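Local coordinates for fructokinase (PDB 3LJS), which probably transfers a phosphate group from ATP to fructose, as a sugar kinase of the PfkB (ribokinase-like) family, at residues G60-G65 / T87-L92; L196-L201 / V229-G234. One frame throughout, in Å; residues are numbered along the deposited sequence.

Interaction 1. Residues G60-G65 / T87-L92; sequences GSDMFG and TAKTAL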
loop_
_atom_site.group_PDB
_atom_site.type_symbol
_atom_site.label_atom_id
_atom_site.label_comp_id
_atom_site.label_asym_id
_atom_site.label_seq_id
_atom_site.Cartn_x
_atom_site.Cartn_y
_atom_site.Cartn_z
ATOM N N GLY B 60 5.343 -7.736 -8.686
ATOM C CA GLY B 60 3.988 -8.230 -8.533
ATOM C C GLY B 60 3.257 -8.233 -9.864
ATOM O O GLY B 60 3.683 -7.573 -10.819
ATOM N N SER B 61 2.173 -9.002 -9.941
ATOM C CA SER B 61 1.357 -9.063 -11.150
ATOM C C SER B 61 0.215 -8.087 -10.928
ATOM O O SER B 61 -0.957 -8.469 -10.900
ATOM C CB SER B 61 0.789 -10.467 -11.364
ATOM O OG SER B 61 1.827 -11.394 -11.617
ATOM N N ASP B 62 0.580 -6.829 -10.733
ATOM C CA ASP B 62 -0.383 -5.766 -10.505
ATOM C C ASP B 62 0.026 -4.559 -11.334
ATOM O O ASP B 62 1.047 -4.592 -12.026
ATOM C CB ASP B 62 -0.438 -5.400 -9.016
ATOM C CG ASP B 62 0.943 -5.209 -8.401
ATOM O OD1 ASP B 62 1.743 -4.421 -8.942
ATOM O OD2 ASP B 62 1.228 -5.846 -7.366
HETATM N N MSE B 63 -0.774 -3.501 -11.260
HETATM C CA MSE B 63 -0.520 -2.279 -12.015
HETATM C C MSE B 63 0.860 -1.687 -11.751
HETATM O O MSE B 63 1.517 -1.195 -12.667
HETATM C CB MSE B 63 -1.597 -1.230 -11.696
HETATM C CG MSE B 63 -1.688 -0.846 -10.218
HETATM SE SE MSE B 63 -3.042 0.511 -9.830
HETATM C CE MSE B 63 -4.598 -0.646 -9.734
ATOM N N PHE B 64 1.299 -1.733 -10.500
ATOM C CA PHE B 64 2.599 -1.183 -10.151
ATOM C C PHE B 64 3.734 -2.042 -10.683
ATOM O O PHE B 64 4.773 -1.525 -11.098
ATOM C CB PHE B 64 2.701 -1.016 -8.639
ATOM C CG PHE B 64 1.733 -0.011 -8.090
ATOM C CD1 PHE B 64 1.717 1.289 -8.584
ATOM C CD2 PHE B 64 0.832 -0.362 -7.092
ATOM C CE1 PHE B 64 0.816 2.233 -8.093
ATOM C CE2 PHE B 64 -0.074 0.571 -6.591
ATOM C CZ PHE B 64 -0.082 1.872 -7.093
ATOM N N GLY B 65 3.528 -3.353 -10.678
ATOM C CA GLY B 65 4.541 -4.255 -11.189
ATOM C C GLY B 65 4.705 -4.011 -12.678
ATOM O O GLY B 65 5.824 -3.997 -13.193
ATOM N N THR B 87 0.934 -13.551 -5.625
ATOM C CA THR B 87 0.821 -13.900 -4.212
ATOM C C THR B 87 0.897 -12.685 -3.296
ATOM O O THR B 87 0.317 -12.676 -2.211
ATOM C CB THR B 87 1.923 -14.905 -3.812
ATOM O OG1 THR B 87 1.750 -16.115 -4.559
ATOM C CG2 THR B 87 1.857 -15.225 -2.325
ATOM N N ALA B 88 1.622 -11.663 -3.732
ATOM C CA ALA B 88 1.762 -10.447 -2.950
ATOM C C ALA B 88 1.844 -9.248 -3.879
ATOM O O ALA B 88 2.148 -9.379 -5.071
ATOM C CB ALA B 88 3.006 -10.523 -2.064
ATOM N N LYS B 89 1.568 -8.076 -3.325
ATOM C CA LYS B 89 1.591 -6.841 -4.090
ATOM C C LYS B 89 2.987 -6.242 -4.163
ATOM O O LYS B 89 3.872 -6.574 -3.367
ATOM C CB LYS B 89 0.657 -5.814 -3.446
ATOM C CG LYS B 89 -0.791 -6.264 -3.301
ATOM C CD LYS B 89 -1.470 -6.350 -4.650
ATOM C CE LYS B 89 -2.949 -6.671 -4.512
ATOM N NZ LYS B 89 -3.584 -6.799 -5.854
ATOM N N THR B 90 3.170 -5.350 -5.128
ATOM C CA THR B 90 4.428 -4.646 -5.294
ATOM C C THR B 90 4.547 -3.753 -4.062
ATOM O O THR B 90 3.586 -3.087 -3.674
ATOM C CB THR B 90 4.395 -3.757 -6.548
ATOM O OG1 THR B 90 4.186 -4.579 -7.703
ATOM C CG2 THR B 90 5.693 -2.983 -6.691
ATOM N N ALA B 91 5.716 -3.751 -3.438
ATOM C CA ALA B 91 5.931 -2.934 -2.253
ATOM C C ALA B 91 5.760 -1.451 -2.560
ATOM O O ALA B 91 6.050 -0.990 -3.672
ATOM C CB ALA B 91 7.328 -3.185 -1.692
ATOM N N LEU B 92 5.301 -0.707 -1.559
ATOM C CA LEU B 92 5.103 0.729 -1.689
ATOM C C LEU B 92 5.871 1.431 -0.583
ATOM O O LEU B 92 5.907 0.964 0.559
ATOM C CB LEU B 92 3.617 1.097 -1.567
ATOM C CG LEU B 92 2.613 0.477 -2.535
ATOM C CD1 LEU B 92 1.203 0.940 -2.143
ATOM C CD2 LEU B 92 2.936 0.880 -3.969
HETATM O O HOH W 1 0.823 -8.630 -7.347
#
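Asp62 OD1 is gripped by two donors, one from each segment. Thr90 OG1 donates to Asp62 OD1 at 2.7 Å, on the syn lone pair of that carboxylate oxygen. Gly65 N, also 2.7 Å from Asp62 OD1, meets the oxygen nearly along its C-O axis. The second bond makes Asp62 the N-cap of helix 63-75. The helix start is thus tied to the loop that leads from strand 82-85 of the large sheet to strand 92-97 of the small four-stranded sheet. The other oxygen, Asp62 OD2, takes Thr90 N at 3.0 Å, again on the syn side and 18° out of the carboxylate plane. Thr90 therefore clasps both oxygens, one with its side chain and one with its backbone. A chi1 of 48° holds Asp62 CG, and with it the carboxylate, on the side of Thr90 and of the helix N terminus. A carboxylate with these donors at a helix N terminus is likely to stay ionised. A water lies within hydrogen-bonding distance of Asp62 OD2 and Ala88 O, and accepts a weak bond from Ser61 N.

Beyond the polar cluster the contact turns apolar. Phe64 CB packs on Thr90 CB. Met63 CG lies over the centre of one face of the Phe64 ring. Phe94 of the second subunit meets the same ring edge-to-face, and Tyr108 OH of that subunit hydrogen-bonds to Thr90 O, so the contact lies at the dimer interface. On the face opposite Met63, the methyl Leu92 CD2 makes a CH-pi contact, 4.2 Å from the Phe64 ring centroid and offset toward the rim.

Interaction 2. Residues L196-L201 / V229-G234; sequences LSSEEL and VTDAAG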
loop_
_atom_site.group_PDB
_atom_site.type_symbol
_atom_site.label_atom_id
_atom_site.label_comp_id
_atom_site.label_asym_id
_atom_site.label_seq_id
_atom_site.Cartn_x
_atom_site.Cartn_y
_atom_site.Cartn_z
ATOM N N LEU B 196 29.542 1.718 2.401
ATOM C CA LEU B 196 28.891 2.015 3.674
ATOM C C LEU B 196 28.791 3.521 3.877
ATOM O O LEU B 196 29.532 4.291 3.264
ATOM C CB LEU B 196 29.715 1.455 4.835
ATOM C CG LEU B 196 30.079 -0.024 4.934
ATOM C CD1 LEU B 196 31.058 -0.217 6.084
ATOM C CD2 LEU B 196 28.826 -0.855 5.154
ATOM N N SER B 197 27.867 3.935 4.738
ATOM C CA SER B 197 27.722 5.343 5.079
ATOM C C SER B 197 28.476 5.457 6.403
ATOM O O SER B 197 28.773 4.436 7.026
ATOM C CB SER B 197 26.249 5.704 5.284
ATOM O OG SER B 197 25.709 4.979 6.374
ATOM N N SER B 198 28.795 6.677 6.830
ATOM C CA SER B 198 29.510 6.872 8.093
ATOM C C SER B 198 28.718 6.268 9.235
ATOM O O SER B 198 29.276 5.642 10.139
ATOM C CB SER B 198 29.709 8.364 8.386
ATOM O OG SER B 198 30.479 8.986 7.378
ATOM N N GLU B 199 27.409 6.471 9.186
ATOM C CA GLU B 199 26.509 5.969 10.211
ATOM C C GLU B 199 26.529 4.447 10.286
ATOM O O GLU B 199 26.531 3.876 11.378
ATOM C CB GLU B 199 25.084 6.464 9.944
ATOM C CG GLU B 199 24.949 7.988 9.857
ATOM C CD GLU B 199 25.158 8.543 8.447
ATOM O OE1 GLU B 199 26.264 8.383 7.882
ATOM O OE2 GLU B 199 24.207 9.148 7.902
ATOM N N GLU B 200 26.545 3.789 9.129
ATOM C CA GLU B 200 26.570 2.332 9.102
ATOM C C GLU B 200 27.907 1.815 9.628
ATOM O O GLU B 200 27.967 0.770 10.279
ATOM C CB GLU B 200 26.301 1.827 7.682
ATOM C CG GLU B 200 24.921 2.230 7.165
ATOM C CD GLU B 200 24.741 1.970 5.682
ATOM O OE1 GLU B 200 25.757 1.891 4.966
ATOM O OE2 GLU B 200 23.584 1.864 5.228
ATOM N N LEU B 201 28.977 2.558 9.360
ATOM C CA LEU B 201 30.299 2.171 9.836
ATOM C C LEU B 201 30.288 2.242 11.368
ATOM O O LEU B 201 30.840 1.373 12.045
ATOM C CB LEU B 201 31.362 3.113 9.260
ATOM C CG LEU B 201 32.825 2.913 9.670
ATOM C CD1 LEU B 201 33.253 1.473 9.425
ATOM C CD2 LEU B 201 33.707 3.879 8.882
ATOM N N VAL B 229 33.319 4.610 1.973
ATOM C CA VAL B 229 32.562 5.101 3.121
ATOM C C VAL B 229 32.069 6.496 2.767
ATOM O O VAL B 229 32.873 7.392 2.500
ATOM C CB VAL B 229 33.426 5.192 4.392
ATOM C CG1 VAL B 229 32.585 5.730 5.549
ATOM C CG2 VAL B 229 33.996 3.825 4.738
ATOM N N THR B 230 30.750 6.674 2.750
ATOM C CA THR B 230 30.157 7.965 2.422
ATOM C C THR B 230 29.852 8.789 3.671
ATOM O O THR B 230 29.512 8.251 4.729
ATOM C CB THR B 230 28.842 7.800 1.621
ATOM O OG1 THR B 230 27.901 7.032 2.384
ATOM C CG2 THR B 230 29.110 7.091 0.301
ATOM N N ASP B 231 29.989 10.101 3.539
ATOM C CA ASP B 231 29.721 11.026 4.630
ATOM C C ASP B 231 28.436 11.767 4.290
ATOM O O ASP B 231 28.177 12.066 3.121
ATOM C CB ASP B 231 30.873 12.029 4.774
ATOM C CG ASP B 231 31.901 11.604 5.814
ATOM O OD1 ASP B 231 32.224 10.399 5.898
ATOM O OD2 ASP B 231 32.400 12.486 6.546
ATOM N N ALA B 232 27.630 12.049 5.310
ATOM C CA ALA B 232 26.373 12.765 5.116
ATOM C C ALA B 232 26.650 14.006 4.281
ATOM O O ALA B 232 25.899 14.332 3.361
ATOM C CB ALA B 232 25.782 13.159 6.463
ATOM N N ALA B 233 27.742 14.693 4.609
ATOM C CA ALA B 233 28.137 15.884 3.873
ATOM C C ALA B 233 28.327 15.487 2.412
ATOM O O ALA B 233 27.402 15.614 1.608
ATOM C CB ALA B 233 29.435 16.448 4.442
ATOM N N GLY B 234 29.513 14.988 2.070
ATOM C CA GLY B 234 29.754 14.588 0.694
ATOM C C GLY B 234 31.078 13.922 0.347
ATOM O O GLY B 234 31.121 13.160 -0.618
#
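Val229 lies beside Leu196 where strands 226-230 and 193-197 run parallel in the large sheet of the ribokinase-like fold. Val229 CG1 meets Leu201 CD2 at 4.0 Å, the two side chains crossing at about a right angle. Thr230 follows, paired with Ser197. Thr230 N donates to Leu196 O at 2.7 Å in a nearly straight bond (163°). The side chain turns to the Ser197 side of the sheet, where Thr230 OG1 lies 3.2 Å from Ser197 CA. Thr230 O then accepts twice from Ser198, where helix 198-207 begins. Ser198 OG donates to Thr230 O at 2.9 Å, tilted 34° from the carbonyl plane, and Ser198 N adds a weak bond. At Asp231 the chain leaves the strand, and Asp231 OD1 approaches Ser198 OG to 2.7 Å at a poor angle for a bond. The start of helix 198-207 also carries a capping box: Glu200 N donates to Ser197 OG, and Ser197 N to Glu200 OE1.

Thr230 and Asp231 are ATP-binding residues, though no ATP is bound to this chain here. The bonds of Thr230 N and Thr230 O are consistent with a firmly placed backbone at the nucleotide site.

From the N terminus, the chain first runs through strand 53-60 into helix 63-75, then through strand 82-85 to residues 87-92. There interaction 1 closes a loop of 21 intervening residues at the dimer interface. It ties the start of helix 63-75, just after strand 53-60 of the large sheet, to the linker that enters the small sheet at strand 92-97. Much later, strand 193-197 passes into helix 198-207, and helix 212-220 leads on to strand 226-230. Interaction 2 closes this second excursion of 27 residues, a right-handed beta-alpha-beta crossover, at the ATP site. The two loops are in series, neither nested nor crossing. The centres of interactions 1 and 2 are about 32 Å apart.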